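Local coordinates for Lmo2125 protein (Listeria monocytogenes serovar 1/2a, PDB 5TU0) that binds maltose and probably delivers it, as the solute-binding lipoprotein of a sugar transport system, for uptake across the cell membrane, at residues A[196-207]-A[359-370]; A[346-355]-A[380-389]. The protein carries 2 engineered substitutions. All blocks are in the same frame, centred on the assembly; numbering follows the deposited sequence.

Contact 1 (A[196-207]-A[359-370]); sequences VEGITYATKWFQ and KFDAASGSKTPQ. Engineered in segment 359-370: Lys-359 (natural residue Met).
The engineered Lys-359, a methionine in the natural protein, reaches Ala-202 with the end of its side chain: NZ lies 3.8 Å from Ala-202 CB. Bends at chi2, chi3 and chi4 curl the chain toward helix 193-208, and the ammonium, buried by the contact, has no polar partner in the model; nearby, Ser-166 of helix 163-172 touches the same side chain. Ala-362 sets its CB 3.7 Å from Ile-199 CG2, while its carbonyl oxygen meets the methyl CG2 of Thr-203. The hydroxyl of Thr-203 is turned back on its own helix, because chi1 places OG1 beside the backbone N, where it donates to Ile-199 O. Ala-363 makes a CH-pi contact, its CB standing over one face of the Phe-206 ring, 3.6 Å from the centroid and 19° off the normal. Its carbonyl oxygen accepts the one hydrogen bond between the segments, from Gln-207 NE2 at 2.9 Å; the N-H...O angle is 165° and the acceptor lies nearly in the amide plane. This bond reaches the C-terminal end of helix 348-363, which is closed by a Schellman motif with Gly-365 at positive phi. Here helix 193-208 spans the turn of a helical hairpin; the axes of 196-207 and 359-363 cross at -50° and approach to 9.4 Å. Beyond the turn, Pro-369 opens the second arm as a knob in a hole formed by Val-196, Ile-199, Thr-200 and Thr-203. Its CB is 3.5 Å from Thr-200 OG1, a hydroxyl that donates to Val-196 O from above the carbonyl plane. Gln-370 bends at chi2 to bring OE1 against the Val-196 methyls, 3.6 Å from CG2, and its NE2 bonds to Asp-374.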
loop_
_atom_site.group_PDB
_atom_site.type_symbol
_atom_site.label_atom_id
_atom_site.label_comp_id
_atom_site.label_asym_id
_atom_site.label_seq_id
_atom_site.Cartn_x
_atom_site.Cartn_y
_atom_site.Cartn_z
ATOM N N VAL A 196 17.101 10.615 9.283
ATOM C CA VAL A 196 17.823 11.781 8.784
ATOM C C VAL A 196 18.791 11.375 7.665
ATOM O O VAL A 196 18.955 12.125 6.696
ATOM C CB VAL A 196 18.475 12.587 9.922
ATOM C CG1 VAL A 196 19.346 13.700 9.362
ATOM C CG2 VAL A 196 17.380 13.156 10.813
ATOM N N GLU A 197 19.401 10.193 7.773
ATOM C CA GLU A 197 20.247 9.702 6.671
ATOM C C GLU A 197 19.415 9.549 5.393
ATOM O O GLU A 197 19.871 9.892 4.297
ATOM C CB GLU A 197 20.896 8.361 6.987
ATOM C CG GLU A 197 22.201 8.395 7.751
ATOM C CD GLU A 197 22.688 6.973 8.029
ATOM O OE1 GLU A 197 22.201 6.340 9.003
ATOM O OE2 GLU A 197 23.547 6.488 7.260
ATOM N N GLY A 198 18.202 9.036 5.546
ATOM C CA GLY A 198 17.294 8.852 4.408
ATOM C C GLY A 198 16.882 10.186 3.792
ATOM O O GLY A 198 16.878 10.338 2.552
ATOM N N ILE A 199 16.550 11.155 4.660
ATOM C CA ILE A 199 16.157 12.469 4.214
ATOM C C ILE A 199 17.330 13.106 3.458
ATOM O O ILE A 199 17.128 13.695 2.396
ATOM C CB ILE A 199 15.698 13.372 5.378
ATOM C CG1 ILE A 199 14.460 12.770 6.069
ATOM C CG2 ILE A 199 15.354 14.753 4.844
ATOM C CD1 ILE A 199 14.109 13.461 7.363
ATOM N N THR A 200 18.544 12.946 4.002
ATOM C CA THR A 200 19.763 13.494 3.391
ATOM C C THR A 200 19.992 12.899 1.999
ATOM O O THR A 200 20.312 13.629 1.066
ATOM C CB THR A 200 20.998 13.260 4.300
ATOM O OG1 THR A 200 20.756 13.848 5.582
ATOM C CG2 THR A 200 22.268 13.885 3.711
ATOM N N TYR A 201 19.828 11.584 1.869
ATOM C CA TYR A 201 19.966 10.913 0.581
ATOM C C TYR A 201 18.935 11.433 -0.436
ATOM O O TYR A 201 19.277 11.745 -1.598
ATOM C CB TYR A 201 19.859 9.394 0.725
ATOM C CG TYR A 201 20.138 8.700 -0.558
ATOM C CD1 TYR A 201 21.452 8.608 -1.051
ATOM C CD2 TYR A 201 19.101 8.162 -1.330
ATOM C CE1 TYR A 201 21.712 7.990 -2.253
ATOM C CE2 TYR A 201 19.366 7.536 -2.544
ATOM C CZ TYR A 201 20.664 7.448 -2.994
ATOM O OH TYR A 201 20.924 6.838 -4.212
ATOM N N ALA A 202 17.693 11.559 -0.003
ATOM C CA ALA A 202 16.634 12.091 -0.879
ATOM C C ALA A 202 16.951 13.508 -1.366
ATOM O O ALA A 202 16.749 13.833 -2.537
ATOM C CB ALA A 202 15.277 12.070 -0.174
ATOM N N THR A 203 17.463 14.331 -0.455
ATOM C CA THR A 203 17.773 15.705 -0.749
ATOM C C THR A 203 18.828 15.801 -1.865
ATOM O O THR A 203 18.769 16.726 -2.682
ATOM C CB THR A 203 18.195 16.440 0.547
ATOM O OG1 THR A 203 17.096 16.399 1.492
ATOM C CG2 THR A 203 18.548 17.882 0.293
ATOM N N LYS A 204 19.759 14.847 -1.909
ATOM C CA LYS A 204 20.797 14.843 -2.963
ATOM C C LYS A 204 20.138 14.682 -4.341
ATOM O O LYS A 204 20.528 15.352 -5.305
ATOM C CB LYS A 204 21.830 13.726 -2.750
ATOM C CG LYS A 204 22.620 13.756 -1.447
ATOM C CD LYS A 204 23.553 14.941 -1.312
ATOM C CE LYS A 204 24.392 14.827 -0.041
ATOM N NZ LYS A 204 25.122 16.102 0.242
ATOM N N TRP A 205 19.145 13.792 -4.440
ATOM C CA TRP A 205 18.424 13.617 -5.710
ATOM C C TRP A 205 17.661 14.891 -6.084
ATOM O O TRP A 205 17.765 15.371 -7.217
ATOM C CB TRP A 205 17.487 12.411 -5.664
ATOM C CG TRP A 205 18.214 11.091 -5.837
ATOM C CD1 TRP A 205 18.807 10.329 -4.852
ATOM C CD2 TRP A 205 18.412 10.380 -7.069
ATOM N NE1 TRP A 205 19.371 9.198 -5.413
ATOM C CE2 TRP A 205 19.143 9.208 -6.767
ATOM C CE3 TRP A 205 18.058 10.631 -8.404
ATOM C CZ2 TRP A 205 19.515 8.279 -7.752
ATOM C CZ3 TRP A 205 18.430 9.720 -9.376
ATOM C CH2 TRP A 205 19.143 8.543 -9.035
ATOM N N PHE A 206 16.922 15.454 -5.131
ATOM C CA PHE A 206 16.182 16.715 -5.389
ATOM C C PHE A 206 17.064 17.876 -5.813
ATOM O O PHE A 206 16.740 18.603 -6.776
ATOM C CB PHE A 206 15.424 17.162 -4.135
ATOM C CG PHE A 206 14.184 16.385 -3.887
ATOM C CD1 PHE A 206 13.114 16.522 -4.745
ATOM C CD2 PHE A 206 14.058 15.565 -2.768
ATOM C CE1 PHE A 206 11.940 15.841 -4.528
ATOM C CE2 PHE A 206 12.893 14.859 -2.557
ATOM C CZ PHE A 206 11.826 15.003 -3.429
ATOM N N GLN A 207 18.177 18.037 -5.097
ATOM C CA GLN A 207 19.060 19.180 -5.285
ATOM C C GLN A 207 20.110 19.042 -6.406
ATOM O O GLN A 207 20.412 20.032 -7.078
ATOM C CB GLN A 207 19.717 19.538 -3.944
ATOM C CG GLN A 207 18.737 20.130 -2.935
ATOM C CD GLN A 207 18.280 21.541 -3.318
ATOM O OE1 GLN A 207 19.104 22.400 -3.641
ATOM N NE2 GLN A 207 16.967 21.791 -3.266
ATOM N N LYS A 359 9.740 16.202 4.592
ATOM C CA LYS A 359 10.405 15.960 3.316
ATOM C C LYS A 359 10.566 17.263 2.507
ATOM O O LYS A 359 11.641 17.519 1.975
ATOM C CB LYS A 359 9.653 14.924 2.473
ATOM C CG LYS A 359 9.620 13.473 3.022
ATOM C CD LYS A 359 10.995 12.794 3.235
ATOM C CE LYS A 359 11.871 12.724 1.973
ATOM N NZ LYS A 359 12.548 14.019 1.592
ATOM N N PHE A 360 9.534 18.102 2.446
ATOM C CA PHE A 360 9.604 19.288 1.612
ATOM C C PHE A 360 10.636 20.323 2.035
ATOM O O PHE A 360 11.365 20.860 1.172
ATOM C CB PHE A 360 8.262 19.996 1.453
ATOM C CG PHE A 360 8.355 21.201 0.540
ATOM C CD1 PHE A 360 8.314 21.039 -0.840
ATOM C CD2 PHE A 360 8.541 22.477 1.055
ATOM C CE1 PHE A 360 8.452 22.134 -1.700
ATOM C CE2 PHE A 360 8.692 23.571 0.205
ATOM C CZ PHE A 360 8.625 23.397 -1.171
ATOM N N ASP A 361 10.683 20.633 3.328
ATOM C CA ASP A 361 11.606 21.672 3.809
ATOM C C ASP A 361 13.069 21.337 3.453
ATOM O O ASP A 361 13.839 22.229 3.125
ATOM C CB ASP A 361 11.425 21.939 5.298
ATOM C CG ASP A 361 10.039 22.549 5.644
ATOM O OD1 ASP A 361 9.272 22.938 4.734
ATOM O OD2 ASP A 361 9.730 22.640 6.852
ATOM N N ALA A 362 13.408 20.047 3.484
ATOM C CA ALA A 362 14.736 19.568 3.102
ATOM C C ALA A 362 14.877 19.439 1.586
ATOM O O ALA A 362 15.888 19.864 1.020
ATOM C CB ALA A 362 15.039 18.244 3.778
ATOM N N ALA A 363 13.867 18.878 0.924
ATOM C CA ALA A 363 13.912 18.686 -0.522
ATOM C C ALA A 363 14.153 20.013 -1.266
ATOM O O ALA A 363 14.906 20.078 -2.243
ATOM C CB ALA A 363 12.622 18.034 -0.996
ATOM N N SER A 364 13.530 21.070 -0.757
ATOM C CA SER A 364 13.624 22.401 -1.332
ATOM C C SER A 364 14.862 23.196 -0.925
ATOM O O SER A 364 15.041 24.322 -1.385
ATOM C CB SER A 364 12.374 23.211 -0.948
ATOM O OG SER A 364 12.368 23.509 0.430
ATOM N N GLY A 365 15.713 22.627 -0.074
ATOM C CA GLY A 365 16.905 23.337 0.396
ATOM C C GLY A 365 16.594 24.460 1.374
ATOM O O GLY A 365 17.443 25.316 1.624
ATOM N N SER A 366 15.390 24.450 1.954
ATOM C CA SER A 366 14.946 25.524 2.850
ATOM C C SER A 366 15.421 25.313 4.273
ATOM O O SER A 366 15.576 26.267 5.037
ATOM C CB SER A 366 13.420 25.646 2.808
ATOM O OG SER A 366 12.968 25.927 1.491
ATOM N N LYS A 367 15.595 24.047 4.632
ATOM C CA LYS A 367 16.164 23.661 5.911
ATOM C C LYS A 367 17.112 22.505 5.635
ATOM O O LYS A 367 16.968 21.800 4.630
ATOM C CB LYS A 367 15.080 23.147 6.879
ATOM C CG LYS A 367 14.051 24.154 7.361
ATOM C CD LYS A 367 12.998 23.470 8.252
ATOM C CE LYS A 367 11.838 24.393 8.571
ATOM N NZ LYS A 367 10.861 23.771 9.514
ATOM N N THR A 368 18.061 22.273 6.527
ATOM C CA THR A 368 18.893 21.081 6.400
ATOM C C THR A 368 18.050 19.903 6.915
ATOM O O THR A 368 17.042 20.122 7.602
ATOM C CB THR A 368 20.233 21.221 7.129
ATOM O OG1 THR A 368 20.001 21.586 8.483
ATOM C CG2 THR A 368 21.071 22.294 6.446
ATOM N N PRO A 369 18.435 18.659 6.571
ATOM C CA PRO A 369 17.638 17.489 6.953
ATOM C C PRO A 369 17.319 17.295 8.451
ATOM O O PRO A 369 16.183 16.932 8.785
ATOM C CB PRO A 369 18.476 16.325 6.406
ATOM C CG PRO A 369 19.119 16.897 5.194
ATOM C CD PRO A 369 19.501 18.291 5.622
ATOM N N GLN A 370 18.292 17.542 9.335
ATOM C CA GLN A 370 18.065 17.360 10.786
ATOM C C GLN A 370 16.932 18.268 11.366
ATOM O O GLN A 370 15.984 17.748 11.974
ATOM C CB GLN A 370 19.379 17.511 11.573
ATOM C CG GLN A 370 19.265 17.180 13.053
ATOM C CD GLN A 370 19.101 15.700 13.314
ATOM O OE1 GLN A 370 19.846 14.891 12.784
ATOM N NE2 GLN A 370 18.142 15.343 14.148
#

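Contact 2 (A[346-355]-A[380-389]); sequences PEMSEVWTGA and IEDNVTQKYT
Ser-349 OG accepts a hydrogen bond from Tyr-388 OH at 2.8 Å and lies at the edge of the tyrosine ring, near its plane. The carboxylate of Glu-350 comes close to the same serine oxygen, with OE2 2.9 Å from Ser-349 OG. The other carboxylate oxygen, Glu-350 OE1, receives the salt bridge from Lys-387 NZ, also at 2.9 Å. The ammonium approaches on the syn side but 32° out of the carboxylate plane; Lys-387 reaches it with a chain extended beyond CG, whereas Glu-350 is bent at chi2, which turns its carboxylate to where the lysine meets it. Chi1 of Glu-350, with CG beside the backbone N, sets that carbon at the edge of the Tyr-388 ring, near its plane. The bridge probably favours the charged form of this buried glutamate. Helices 348-363 and 369-387 form an antiparallel hairpin, the axes of 348-355 and 380-387 approaching to 9.0 Å at 149°, and the knobs interdigitate: Glu-350 sits among Ile-380, Asn-383, Val-384 and Lys-387, while Ile-380 enters a hole of Glu-350, Val-351, Gly-354 and Ala-355. Gly-354, with no side chain between the helices, has its CA 3.8 Å from Ile-380 CG1. Where the second helix ends, Tyr-388 receives Glu-347 CG over one ring face, 4.1 Å from the centroid and 23° off the normal, and the same carbon lies against Val-384 CG1. Pro-346 CB meets the ring obliquely, 3.3 Å from Tyr-388 CE1. Outside the pair, Ile-188 of strand 187-189 touches Ile-380, and Phe-163 of helix 163-172 touches Val-351. A water lies 2.8 Å from Glu-347 OE2 and also within reach of Thr-389 O.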
loop_
_atom_site.group_PDB
_atom_site.type_symbol
_atom_site.label_atom_id
_atom_site.label_comp_id
_atom_site.label_asym_id
_atom_site.label_seq_id
_atom_site.Cartn_x
_atom_site.Cartn_y
_atom_site.Cartn_z
ATOM N N PRO A 346 -5.192 5.319 15.650
ATOM C CA PRO A 346 -5.738 6.639 15.293
ATOM C C PRO A 346 -4.720 7.746 15.078
ATOM O O PRO A 346 -4.885 8.573 14.164
ATOM C CB PRO A 346 -6.622 6.984 16.503
ATOM C CG PRO A 346 -7.028 5.668 17.037
ATOM C CD PRO A 346 -5.798 4.823 16.905
ATOM N N GLU A 347 -3.672 7.750 15.898
ATOM C CA GLU A 347 -2.663 8.805 15.854
ATOM C C GLU A 347 -1.920 8.912 14.503
ATOM O O GLU A 347 -1.213 9.884 14.269
ATOM C CB GLU A 347 -1.656 8.655 16.998
ATOM C CG GLU A 347 -2.216 8.865 18.416
ATOM C CD GLU A 347 -2.920 7.674 19.052
ATOM O OE1 GLU A 347 -3.164 6.629 18.388
ATOM O OE2 GLU A 347 -3.233 7.808 20.267
ATOM N N MET A 348 -2.059 7.903 13.647
ATOM C CA MET A 348 -1.419 7.918 12.321
ATOM C C MET A 348 -1.948 9.104 11.502
ATOM O O MET A 348 -1.249 9.649 10.648
ATOM C CB MET A 348 -1.677 6.597 11.574
ATOM C CG MET A 348 -0.947 6.479 10.244
ATOM S SD MET A 348 0.847 6.482 10.431
ATOM C CE MET A 348 1.349 6.933 8.750
ATOM N N SER A 349 -3.176 9.521 11.786
ATOM C CA SER A 349 -3.750 10.661 11.083
ATOM C C SER A 349 -2.904 11.929 11.231
ATOM O O SER A 349 -2.916 12.750 10.341
ATOM C CB SER A 349 -5.187 10.939 11.554
ATOM O OG SER A 349 -5.193 11.381 12.893
ATOM N N GLU A 350 -2.144 12.068 12.326
ATOM C CA GLU A 350 -1.340 13.268 12.576
ATOM C C GLU A 350 0.015 13.213 11.874
ATOM O O GLU A 350 0.660 14.225 11.691
ATOM C CB GLU A 350 -1.167 13.474 14.084
ATOM C CG GLU A 350 -2.507 13.465 14.824
ATOM C CD GLU A 350 -3.508 14.430 14.218
ATOM O OE1 GLU A 350 -3.138 15.600 13.954
ATOM O OE2 GLU A 350 -4.656 14.008 13.984
ATOM N N VAL A 351 0.432 12.031 11.456
ATOM C CA VAL A 351 1.712 11.890 10.774
ATOM C C VAL A 351 1.753 12.575 9.398
ATOM O O VAL A 351 2.751 13.201 9.055
ATOM C CB VAL A 351 2.094 10.402 10.662
ATOM C CG1 VAL A 351 3.366 10.200 9.835
ATOM C CG2 VAL A 351 2.279 9.817 12.056
ATOM N N TRP A 352 0.660 12.480 8.642
ATOM C CA TRP A 352 0.616 12.992 7.241
ATOM C C TRP A 352 0.991 14.454 7.003
ATOM O O TRP A 352 1.909 14.728 6.227
ATOM C CB TRP A 352 -0.737 12.653 6.598
ATOM C CG TRP A 352 -0.980 11.181 6.613
ATOM C CD1 TRP A 352 -1.893 10.510 7.373
ATOM C CD2 TRP A 352 -0.251 10.184 5.880
ATOM N NE1 TRP A 352 -1.794 9.161 7.137
ATOM C CE2 TRP A 352 -0.794 8.933 6.231
ATOM C CE3 TRP A 352 0.799 10.233 4.942
ATOM C CZ2 TRP A 352 -0.329 7.738 5.685
ATOM C CZ3 TRP A 352 1.268 9.043 4.398
ATOM C CH2 TRP A 352 0.701 7.810 4.772
ATOM N N THR A 353 0.334 15.394 7.675
ATOM C CA THR A 353 0.663 16.810 7.489
ATOM C C THR A 353 2.073 17.140 7.968
ATOM O O THR A 353 2.806 17.887 7.299
ATOM C CB THR A 353 -0.377 17.733 8.156
ATOM O OG1 THR A 353 -0.546 17.363 9.530
ATOM C CG2 THR A 353 -1.708 17.590 7.452
ATOM N N GLY A 354 2.471 16.556 9.101
ATOM C CA GLY A 354 3.823 16.757 9.625
ATOM C C GLY A 354 4.899 16.185 8.703
ATOM O O GLY A 354 5.963 16.812 8.506
ATOM N N ALA A 355 4.632 15.003 8.141
ATOM C CA ALA A 355 5.580 14.359 7.238
ATOM C C ALA A 355 5.765 15.135 5.909
ATOM O O ALA A 355 6.858 15.079 5.327
ATOM C CB ALA A 355 5.202 12.904 6.988
ATOM N N ILE A 380 3.993 16.883 14.903
ATOM C CA ILE A 380 3.221 15.647 15.040
ATOM C C ILE A 380 2.936 15.338 16.523
ATOM O O ILE A 380 1.791 15.074 16.893
ATOM C CB ILE A 380 3.959 14.475 14.354
ATOM C CG1 ILE A 380 4.102 14.744 12.842
ATOM C CG2 ILE A 380 3.226 13.167 14.589
ATOM C CD1 ILE A 380 5.009 13.766 12.130
ATOM N N GLU A 381 3.986 15.388 17.347
ATOM C CA GLU A 381 3.917 15.139 18.792
ATOM C C GLU A 381 2.899 16.016 19.482
ATOM O O GLU A 381 2.122 15.544 20.325
ATOM C CB GLU A 381 5.260 15.434 19.459
ATOM C CG GLU A 381 6.327 14.403 19.208
ATOM C CD GLU A 381 7.658 14.768 19.843
ATOM O OE1 GLU A 381 7.889 15.949 20.200
ATOM O OE2 GLU A 381 8.477 13.850 19.977
ATOM N N ASP A 382 2.921 17.296 19.130
ATOM C CA ASP A 382 2.012 18.257 19.726
ATOM C C ASP A 382 0.582 17.959 19.312
ATOM O O ASP A 382 -0.311 18.016 20.146
ATOM C CB ASP A 382 2.433 19.706 19.417
ATOM C CG ASP A 382 3.702 20.122 20.174
ATOM O OD1 ASP A 382 4.185 19.337 21.029
ATOM O OD2 ASP A 382 4.228 21.233 19.924
ATOM N N ASN A 383 0.368 17.625 18.042
ATOM C CA ASN A 383 -0.986 17.242 17.585
ATOM C C ASN A 383 -1.488 15.971 18.262
ATOM O O ASN A 383 -2.661 15.889 18.618
ATOM C CB ASN A 383 -1.045 17.093 16.073
ATOM C CG ASN A 383 -1.109 18.431 15.364
ATOM O OD1 ASN A 383 -1.658 19.399 15.893
ATOM N ND2 ASN A 383 -0.577 18.488 14.152
ATOM N N VAL A 384 -0.607 14.991 18.442
ATOM C CA VAL A 384 -0.972 13.742 19.121
ATOM C C VAL A 384 -1.431 14.034 20.565
ATOM O O VAL A 384 -2.483 13.553 21.001
ATOM C CB VAL A 384 0.196 12.715 19.094
ATOM C CG1 VAL A 384 -0.052 11.557 20.050
ATOM C CG2 VAL A 384 0.420 12.191 17.685
ATOM N N THR A 385 -0.642 14.834 21.281
ATOM C CA THR A 385 -0.941 15.224 22.653
ATOM C C THR A 385 -2.265 15.970 22.782
ATOM O O THR A 385 -3.052 15.698 23.706
ATOM C CB THR A 385 0.181 16.112 23.211
ATOM O OG1 THR A 385 1.400 15.357 23.240
ATOM C CG2 THR A 385 -0.144 16.617 24.623
ATOM N N GLN A 386 -2.503 16.893 21.853
ATOM C CA GLN A 386 -3.720 17.722 21.840
ATOM C C GLN A 386 -5.003 17.007 21.456
ATOM O O GLN A 386 -6.063 17.268 22.021
ATOM C CB GLN A 386 -3.545 18.868 20.840
ATOM C CG GLN A 386 -2.440 19.840 21.198
ATOM C CD GLN A 386 -2.831 20.793 22.289
ATOM O OE1 GLN A 386 -2.142 20.907 23.309
ATOM N NE2 GLN A 386 -3.955 21.479 22.093
ATOM N N LYS A 387 -4.919 16.115 20.488
ATOM C CA LYS A 387 -6.125 15.488 19.949
ATOM C C LYS A 387 -6.455 14.103 20.452
ATOM O O LYS A 387 -7.573 13.643 20.245
ATOM C CB LYS A 387 -6.010 15.452 18.432
ATOM C CG LYS A 387 -5.819 16.832 17.823
ATOM C CD LYS A 387 -5.550 16.716 16.339
ATOM C CE LYS A 387 -5.232 18.071 15.750
ATOM N NZ LYS A 387 -4.882 17.932 14.316
ATOM N N TYR A 388 -5.510 13.443 21.116
ATOM C CA TYR A 388 -5.726 12.081 21.577
ATOM C C TYR A 388 -5.425 11.857 23.061
ATOM O O TYR A 388 -4.569 12.526 23.659
ATOM C CB TYR A 388 -4.902 11.121 20.723
ATOM C CG TYR A 388 -5.320 11.056 19.272
ATOM C CD1 TYR A 388 -6.344 10.209 18.874
ATOM C CD2 TYR A 388 -4.681 11.822 18.287
ATOM C CE1 TYR A 388 -6.738 10.132 17.550
ATOM C CE2 TYR A 388 -5.066 11.731 16.949
ATOM C CZ TYR A 388 -6.095 10.875 16.595
ATOM O OH TYR A 388 -6.525 10.756 15.293
ATOM N N THR A 389 -6.145 10.895 23.633
ATOM C CA THR A 389 -6.008 10.518 25.036
ATOM C C THR A 389 -4.694 9.786 25.266
ATOM O O THR A 389 -4.324 8.902 24.487
ATOM C CB THR A 389 -7.154 9.573 25.482
ATOM O OG1 THR A 389 -8.421 10.175 25.194
ATOM C CG2 THR A 389 -7.065 9.256 26.985
HETATM O O HOH W 1 -1.894 9.076 22.348
#

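How the contacts relate
Contacts 1 and 2 sample the same pair of helices, 348-363 and 369-387, at different ends: contact 2 takes the start of the first arm and the end of the second, and contact 1 the turn that joins them. Their centres are 22 Å apart, and the segments adjoin in sequence without touching otherwise. Contact 2 holds the two arms to each other, whereas contact 1 joins the turn to helix 193-208; helix 163-172 lies beside both. Neither contact contains a residue of the sugar pocket. The side chain of Val-351 in contact 2 is about 11 Å from a bound glucose unit, and that of Lys-359 in contact 1 about 13 Å.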